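Local coordinates for binding domain (Hc) of Paraclostridial Mosquitocidal Protein 1 (Paraclostridium bifermentans, PDB 6HOX) that forms the receptor-binding part of a clostridial neurotoxin that targets Anopheles mosquitoes and probably directs the toxin to host nerve cells, at residues I266-L271 and K432-F437; G394-A399 and W410-S415; F86-I91 and T172-K177. All coordinates share one frame; numbering follows the deposited sequence.

Contact 1: residues I266-L271 and K432-F437; sequences INQAIL and KTNWYF
Gln268 reaches across to two side chains of 432-437. Its OE1 accepts from Asn434 ND2 at 2.9 Å, and its NE2 donates to Tyr436 OH at 2.8 Å. CG lies anti to the backbone N (chi1 -179°), and the extended chain carries the amide between the two partners. Gln268 OE1 lies in the amide plane of Asn434, while ND2 stands above the carbonyl plane of Gln268. The two amide planes are 85° apart. Asn434 OD1 is taken by Gln384.

Asn267 ND2 donates almost straight to Lys432 O at 2.9 Å, and its OD1 accepts from Ala269 N, forming an Asx turn. The same ND2 lies over one face of the Trp435 ring, toward the rim, 3.2 Å from CZ2, with amide and ring planes 87° apart. Asn267 CB packs over the six-membered ring, 4.0 Å from its centroid, a CH-pi contact. The indole NE1 bonds to Leu396 O.

Ile266 and Tyr436 are an antiparallel hydrogen-bonded pair, with Tyr436 N to Ile266 O at 2.8 Å. Beyond the strand end, Gln268 N donates to Asn434 O. Leu271 CD2 touches Tyr436 CE2 at 3.9 Å.

Here strand 263-267 turns out of its pairing with strand 435-438, in the trefoil subdomain. Each end of the Gln268 amide is held by a hydrogen bond, which should fix its rotation. Neutral amides and hydroxyls tie down the turn.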
# COMPACT_ATOMS: atom_id res chain seq x y z
N ILE A 266 8.19 4.77 -12.00
CA ILE A 266 6.93 4.80 -12.74
C ILE A 266 6.23 6.15 -12.55
O ILE A 266 6.18 6.71 -11.45
CB ILE A 266 6.02 3.65 -12.27
CG1 ILE A 266 6.63 2.29 -12.64
CG2 ILE A 266 4.61 3.82 -12.80
CD1 ILE A 266 5.98 1.11 -11.95
N ASN A 267 5.64 6.64 -13.64
CA ASN A 267 4.83 7.83 -13.62
C ASN A 267 3.38 7.42 -13.40
O ASN A 267 2.90 6.49 -14.03
CB ASN A 267 4.94 8.62 -14.92
CG ASN A 267 4.26 9.97 -14.80
OD1 ASN A 267 3.06 10.09 -15.00
ND2 ASN A 267 5.03 10.99 -14.45
N GLN A 268 2.70 8.14 -12.50
CA GLN A 268 1.36 7.76 -12.09
C GLN A 268 0.41 7.73 -13.30
O GLN A 268 -0.52 6.95 -13.31
CB GLN A 268 0.84 8.67 -10.99
CG GLN A 268 -0.55 8.29 -10.49
CD GLN A 268 -0.97 9.19 -9.37
OE1 GLN A 268 -1.21 10.39 -9.56
NE2 GLN A 268 -0.97 8.65 -8.16
N ALA A 269 0.67 8.56 -14.31
CA ALA A 269 -0.24 8.69 -15.44
C ALA A 269 -0.18 7.45 -16.35
O ALA A 269 -1.12 7.22 -17.05
CB ALA A 269 0.04 9.97 -16.20
N ILE A 270 0.91 6.67 -16.31
CA ILE A 270 1.07 5.47 -17.14
C ILE A 270 1.71 4.39 -16.30
O ILE A 270 2.92 4.18 -16.37
CB ILE A 270 1.92 5.75 -18.40
CG1 ILE A 270 1.41 6.95 -19.19
CG2 ILE A 270 2.03 4.52 -19.29
CD1 ILE A 270 2.08 8.23 -18.79
N LEU A 271 0.89 3.68 -15.53
CA LEU A 271 1.39 2.72 -14.55
C LEU A 271 2.18 1.59 -15.21
O LEU A 271 3.21 1.17 -14.70
CB LEU A 271 0.21 2.18 -13.75
CG LEU A 271 -0.44 3.20 -12.82
CD1 LEU A 271 -1.74 2.65 -12.26
CD2 LEU A 271 0.51 3.59 -11.70
N LYS A 432 0.52 13.51 -13.74
CA LYS A 432 1.79 13.49 -14.49
C LYS A 432 3.00 13.90 -13.64
O LYS A 432 4.16 13.71 -14.09
CB LYS A 432 1.78 14.48 -15.66
CG LYS A 432 0.77 14.21 -16.76
CD LYS A 432 1.12 14.90 -18.06
CE LYS A 432 0.97 16.40 -18.03
NZ LYS A 432 1.89 17.04 -19.00
N THR A 433 2.77 14.51 -12.47
CA THR A 433 3.85 15.00 -11.59
C THR A 433 4.06 14.07 -10.38
O THR A 433 4.92 14.35 -9.54
CB THR A 433 3.60 16.44 -11.14
OG1 THR A 433 2.37 16.52 -10.41
CG2 THR A 433 3.56 17.41 -12.30
N ASN A 434 3.34 12.95 -10.32
CA ASN A 434 3.46 11.99 -9.23
C ASN A 434 4.27 10.79 -9.73
O ASN A 434 3.98 10.25 -10.78
CB ASN A 434 2.10 11.52 -8.72
CG ASN A 434 1.34 12.60 -7.99
OD1 ASN A 434 1.93 13.43 -7.30
ND2 ASN A 434 0.02 12.56 -8.08
N TRP A 435 5.27 10.40 -8.93
CA TRP A 435 6.21 9.37 -9.25
C TRP A 435 6.19 8.29 -8.17
O TRP A 435 6.11 8.61 -6.98
CB TRP A 435 7.61 9.98 -9.38
CG TRP A 435 7.73 10.86 -10.59
CD1 TRP A 435 7.56 12.21 -10.64
CD2 TRP A 435 7.97 10.43 -11.94
NE1 TRP A 435 7.73 12.66 -11.92
CE2 TRP A 435 7.97 11.59 -12.74
CE3 TRP A 435 8.19 9.19 -12.55
CZ2 TRP A 435 8.20 11.55 -14.12
CZ3 TRP A 435 8.42 9.15 -13.91
CH2 TRP A 435 8.42 10.31 -14.69
N TYR A 436 6.26 7.03 -8.62
CA TYR A 436 6.35 5.87 -7.76
C TYR A 436 7.70 5.17 -7.95
O TYR A 436 8.26 5.11 -9.07
CB TYR A 436 5.28 4.82 -8.09
CG TYR A 436 3.85 5.20 -7.84
CD1 TYR A 436 3.28 5.14 -6.57
CD2 TYR A 436 3.02 5.52 -8.90
CE1 TYR A 436 1.93 5.41 -6.37
CE2 TYR A 436 1.69 5.84 -8.70
CZ TYR A 436 1.14 5.77 -7.44
OH TYR A 436 -0.19 6.09 -7.28
N PHE A 437 8.18 4.56 -6.86
CA PHE A 437 9.29 3.64 -6.89
C PHE A 437 8.80 2.25 -6.45
O PHE A 437 8.23 2.11 -5.37
CB PHE A 437 10.42 4.18 -6.02
CG PHE A 437 11.01 5.47 -6.52
CD1 PHE A 437 11.97 5.46 -7.51
CD2 PHE A 437 10.55 6.69 -6.05
CE1 PHE A 437 12.49 6.66 -8.00
CE2 PHE A 437 11.08 7.89 -6.52
CZ PHE A 437 12.06 7.87 -7.48

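Contact 2: residues G394-A399 and W410-S415; sequences GLLSIA and WYLYSS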
# COMPACT_ATOMS: atom_id res chain seq x y z
N GLY A 394 11.62 23.44 -11.91
CA GLY A 394 10.30 22.84 -12.19
C GLY A 394 10.04 21.57 -11.40
O GLY A 394 10.83 21.17 -10.57
N LEU A 395 8.88 20.96 -11.66
CA LEU A 395 8.57 19.63 -11.17
C LEU A 395 8.80 18.66 -12.32
O LEU A 395 8.47 18.96 -13.48
CB LEU A 395 7.11 19.55 -10.69
CG LEU A 395 6.76 20.41 -9.48
CD1 LEU A 395 5.27 20.31 -9.14
CD2 LEU A 395 7.59 20.01 -8.28
N LEU A 396 9.38 17.52 -11.98
CA LEU A 396 9.62 16.48 -12.95
C LEU A 396 8.26 15.95 -13.42
O LEU A 396 7.39 15.58 -12.61
CB LEU A 396 10.47 15.38 -12.33
CG LEU A 396 10.80 14.24 -13.29
CD1 LEU A 396 11.82 14.70 -14.33
CD2 LEU A 396 11.30 13.04 -12.52
N SER A 397 8.09 15.94 -14.75
CA SER A 397 6.90 15.45 -15.38
C SER A 397 7.27 14.74 -16.69
O SER A 397 8.45 14.56 -17.01
CB SER A 397 5.92 16.56 -15.60
OG SER A 397 4.63 16.02 -15.85
N ILE A 398 6.25 14.26 -17.40
CA ILE A 398 6.36 13.67 -18.72
C ILE A 398 5.72 14.65 -19.70
O ILE A 398 4.70 15.25 -19.36
CB ILE A 398 5.72 12.27 -18.80
CG1 ILE A 398 4.33 12.23 -18.16
CG2 ILE A 398 6.65 11.23 -18.19
CD1 ILE A 398 3.52 11.01 -18.50
N ALA A 399 6.38 14.84 -20.85
CA ALA A 399 5.98 15.85 -21.83
C ALA A 399 4.81 15.31 -22.68
O ALA A 399 5.01 14.37 -23.46
CB ALA A 399 7.16 16.24 -22.68
N TRP A 410 7.02 9.17 -23.86
CA TRP A 410 6.95 10.52 -23.33
C TRP A 410 8.27 10.82 -22.63
O TRP A 410 8.69 10.05 -21.76
CB TRP A 410 5.74 10.68 -22.39
CG TRP A 410 4.44 10.35 -23.05
CD1 TRP A 410 3.64 11.19 -23.77
CD2 TRP A 410 3.82 9.05 -23.11
NE1 TRP A 410 2.56 10.51 -24.25
CE2 TRP A 410 2.63 9.20 -23.85
CE3 TRP A 410 4.14 7.79 -22.59
CZ2 TRP A 410 1.76 8.14 -24.09
CZ3 TRP A 410 3.27 6.74 -22.83
CH2 TRP A 410 2.10 6.91 -23.57
N TYR A 411 8.92 11.90 -23.06
CA TYR A 411 10.21 12.32 -22.49
C TYR A 411 9.95 12.94 -21.11
O TYR A 411 8.86 13.44 -20.85
CB TYR A 411 10.94 13.28 -23.43
CG TYR A 411 11.48 12.56 -24.65
CD1 TYR A 411 12.68 11.88 -24.58
CD2 TYR A 411 10.76 12.52 -25.83
CE1 TYR A 411 13.19 11.20 -25.68
CE2 TYR A 411 11.25 11.83 -26.94
CZ TYR A 411 12.47 11.17 -26.86
OH TYR A 411 12.96 10.48 -27.93
N LEU A 412 10.96 12.85 -20.25
CA LEU A 412 10.89 13.49 -18.93
C LEU A 412 11.34 14.95 -19.10
O LEU A 412 12.25 15.23 -19.90
CB LEU A 412 11.79 12.74 -17.94
CG LEU A 412 11.21 11.49 -17.29
CD1 LEU A 412 10.82 10.46 -18.33
CD2 LEU A 412 12.21 10.89 -16.32
N TYR A 413 10.70 15.88 -18.37
CA TYR A 413 11.09 17.29 -18.42
C TYR A 413 10.81 17.99 -17.08
O TYR A 413 10.00 17.53 -16.24
CB TYR A 413 10.43 17.98 -19.62
CG TYR A 413 9.03 18.48 -19.39
CD1 TYR A 413 7.96 17.60 -19.31
CD2 TYR A 413 8.76 19.84 -19.27
CE1 TYR A 413 6.67 18.04 -19.06
CE2 TYR A 413 7.48 20.30 -19.04
CZ TYR A 413 6.43 19.40 -18.95
OH TYR A 413 5.15 19.83 -18.75
N SER A 414 11.51 19.11 -16.88
CA SER A 414 11.31 20.00 -15.74
C SER A 414 10.25 21.05 -16.06
O SER A 414 10.53 21.98 -16.80
CB SER A 414 12.59 20.64 -15.34
OG SER A 414 12.36 21.56 -14.30
N SER A 415 9.05 20.92 -15.47
CA SER A 415 7.91 21.84 -15.74
C SER A 415 7.92 23.00 -14.73
O SER A 415 7.58 22.81 -13.56
CB SER A 415 6.56 21.14 -15.71
OG SER A 415 5.50 22.11 -15.82
O HOH W 1 3.61 18.22 -20.73
O HOH W 2 7.15 13.56 -24.95
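Tyr413 meets the end of strand 394-398 with one edge of its ring. Its CE1 comes 3.4 Å from Ile398 O, which lies near the ring plane. CD1 rests 3.7 Å from Ala399 CB. With CG placed between the backbone N and the carbonyl carbon (chi1 85°), the ring lies alongside Ile398 and Ala399. The phenol OH is linked to a water that also gives a weak bond to Ile398 O.

On the face of Leu396, Ile398 and Leu412 the packing is mostly aliphatic. Ile398 CG2 lies 4.2 Å from Leu412 CD1, and Leu396 CD1 touches Leu412 CB. Trp410 joins at the end of the pair. Its CB packs on Ile398 CB at 3.9 Å, and Ala399 O approaches its CD1 at the indole edge, near the ring plane.

The backbone sets these pairs. Leu395 with Ser415 and Ser397 with Tyr413 are antiparallel hydrogen-bonded pairs, each exchanging two backbone bonds. Ala399 N adds a bond to Tyr411 O at 2.8 Å. A second water joins Ala399 O, at 2.7 Å, to Tyr411 N. At the far end Gly394 CA comes within 3.0 Å of Ser415 O.

Serine hydroxyls tie the hairpin to its surroundings. Ser414 OG bonds to Arg392 O. Ser415 is the N-cap of helix 416-420, and its OG accepts from Tyr418 N. Tyr411 OH bonds to Lys280.

The two strands form a beta hairpin in the trefoil subdomain. Strand 384-388 pairs with 394-398 on one side, and strand 285-291 pairs with 409-415 on the other. Helix 416-420 covers Leu395, Ser397 and Tyr413, whereas Leu396 and Ile398 face strand 263-267.

Contact 3: residues F86-I91 and T172-K177; sequences FSDFTI and TVNQLK
Phe89 and Val173 carry this contact, side by side and pointing the same way. Phe89 chi1 of 63° puts CG between the backbone N and the carbonyl carbon, and the ring then lies with one face against Val173. Val173 CB stands over that face, offset toward the rim, 3.8 Å from the centroid, a CH-pi contact. Both methyls meet the far end of the ring. CG1, anti to the backbone N (chi1 -180°), lies by CE1 of Phe89. CG2 lies by CZ and CE2, reaching Phe89 CZ at 3.5 Å.

The threonine pair lies on the opposite sheet face. Thr90 OG1 and CG2 both rest against the CG2 methyl of Thr172, with OG1 3.6 Å away. The Thr90 hydroxyl finds its polar partners in Arg229 O and Leu231 N.

Next to the Phe89 and Val173 pair, Asp88 and Asn174 also run side by side, their flat groups turned 57° apart. Asp88 OD1 accepts from a water at 2.9 Å, and that water also takes a weak bond from Asn174 ND2. OD1 receives a further weak bond from Gln175 N.

Two bonds join the backbones of Phe89 and Val173, the shorter being Val173 N to Phe89 O at 2.7 Å. Phe83 meets the Phe89 ring edge-to-face. Trp134 of strand 131-137 touches both Phe89 and Val173.

The contact lies in the concanavalin-like N-terminal subdomain, joining strands 89-96 and 167-174. Its chemistry is graded along the pair. Backbone bonds pair the strands, and the packing of Phe89 on Val173 covers them on one face. Beyond it come a carboxylate and an amide that share a water, with a weak bond from Gln175 N to the carboxylate.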
# COMPACT_ATOMS: atom_id res chain seq x y z
N PHE A 86 -24.01 -5.64 24.72
CA PHE A 86 -23.96 -4.28 25.28
C PHE A 86 -22.53 -3.72 25.21
O PHE A 86 -22.08 -3.06 26.15
CB PHE A 86 -24.50 -4.29 26.72
N SER A 87 -21.83 -3.96 24.09
CA SER A 87 -20.49 -3.41 23.91
C SER A 87 -20.25 -3.05 22.43
O SER A 87 -20.20 -3.93 21.56
CB SER A 87 -19.43 -4.35 24.43
OG SER A 87 -19.53 -5.61 23.81
N ASP A 88 -20.13 -1.74 22.18
CA ASP A 88 -19.62 -1.21 20.91
C ASP A 88 -18.15 -1.64 20.75
O ASP A 88 -17.45 -1.83 21.73
CB ASP A 88 -19.74 0.31 20.85
CG ASP A 88 -21.16 0.84 21.00
OD1 ASP A 88 -22.12 0.06 20.76
OD2 ASP A 88 -21.30 2.02 21.37
N PHE A 89 -17.67 -1.79 19.51
CA PHE A 89 -16.24 -2.05 19.34
C PHE A 89 -15.78 -1.60 17.94
O PHE A 89 -16.61 -1.33 17.06
CB PHE A 89 -15.91 -3.52 19.61
CG PHE A 89 -16.55 -4.51 18.68
CD1 PHE A 89 -17.82 -5.01 18.94
CD2 PHE A 89 -15.90 -4.94 17.54
CE1 PHE A 89 -18.41 -5.92 18.09
CE2 PHE A 89 -16.49 -5.85 16.68
CZ PHE A 89 -17.75 -6.34 16.96
N THR A 90 -14.46 -1.48 17.81
CA THR A 90 -13.78 -1.23 16.57
C THR A 90 -12.65 -2.25 16.39
O THR A 90 -11.95 -2.60 17.35
CB THR A 90 -13.25 0.21 16.51
OG1 THR A 90 -14.40 1.05 16.63
CG2 THR A 90 -12.49 0.53 15.24
N ILE A 91 -12.55 -2.76 15.16
CA ILE A 91 -11.45 -3.55 14.70
C ILE A 91 -10.73 -2.72 13.62
O ILE A 91 -11.37 -2.24 12.69
CB ILE A 91 -11.93 -4.91 14.17
CG1 ILE A 91 -12.45 -5.80 15.31
CG2 ILE A 91 -10.84 -5.61 13.37
CD1 ILE A 91 -13.08 -7.10 14.85
N THR A 172 -16.21 -0.52 12.42
CA THR A 172 -16.78 -0.01 13.64
C THR A 172 -18.15 -0.68 13.82
O THR A 172 -18.92 -0.83 12.85
CB THR A 172 -16.82 1.52 13.65
OG1 THR A 172 -17.76 1.99 12.67
CG2 THR A 172 -15.48 2.16 13.36
N VAL A 173 -18.43 -1.12 15.05
CA VAL A 173 -19.68 -1.79 15.41
C VAL A 173 -20.30 -1.04 16.59
O VAL A 173 -19.78 -1.04 17.71
CB VAL A 173 -19.43 -3.27 15.71
CG1 VAL A 173 -20.71 -4.01 16.08
CG2 VAL A 173 -18.74 -3.95 14.54
N ASN A 174 -21.39 -0.33 16.29
CA ASN A 174 -22.30 0.25 17.24
C ASN A 174 -23.51 -0.67 17.28
O ASN A 174 -24.39 -0.56 16.41
CB ASN A 174 -22.67 1.68 16.87
CG ASN A 174 -23.65 2.32 17.84
OD1 ASN A 174 -23.88 3.52 17.76
ND2 ASN A 174 -24.21 1.54 18.74
N GLN A 175 -23.51 -1.61 18.24
CA GLN A 175 -24.55 -2.64 18.35
C GLN A 175 -25.88 -1.91 18.54
O GLN A 175 -25.94 -0.88 19.20
CB GLN A 175 -24.18 -3.68 19.42
CG GLN A 175 -22.99 -4.55 19.01
CD GLN A 175 -22.77 -5.86 19.73
OE1 GLN A 175 -21.83 -6.02 20.50
NE2 GLN A 175 -23.60 -6.85 19.41
N LEU A 176 -26.92 -2.38 17.84
CA LEU A 176 -28.25 -1.77 17.84
C LEU A 176 -28.36 -0.65 16.80
O LEU A 176 -29.48 -0.25 16.46
CB LEU A 176 -28.58 -1.25 19.25
CG LEU A 176 -29.99 -0.71 19.46
CD1 LEU A 176 -31.05 -1.70 19.01
CD2 LEU A 176 -30.21 -0.32 20.92
N LYS A 177 -27.24 -0.15 16.27
CA LYS A 177 -27.30 0.89 15.23
C LYS A 177 -26.70 0.39 13.91
O LYS A 177 -27.43 -0.08 13.05
CB LYS A 177 -26.63 2.19 15.70
CG LYS A 177 -27.53 3.10 16.53
CD LYS A 177 -27.13 4.55 16.47
CE LYS A 177 -27.94 5.41 17.43
NZ LYS A 177 -27.50 6.82 17.41
O HOH W 3 -24.52 1.50 21.37

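In the fold
Contacts 1 and 2 belong to the trefoil subdomain and touch, with centres about 11 Å apart. Ser397 OG comes up to Lys432 O, and Ile270 meets Ile398, so the hairpin of contact 2 lies against the strand pair of contact 1. Contact 3 lies in the other subdomain, its centre about 40 Å from that of contact 1. All three are largely buried antiparallel pairings. Contact 1 is the most central, about 15 Å from the chain centre, against 26 and 27 Å for contacts 2 and 3 (centre to centre). Contact 1 relies most on side-chain amides. Contact 2 combines backbone ladder, aliphatic packing, aromatic edges and two waters. Contact 3 combines an aromatic-valine pair with a hydrated polar end.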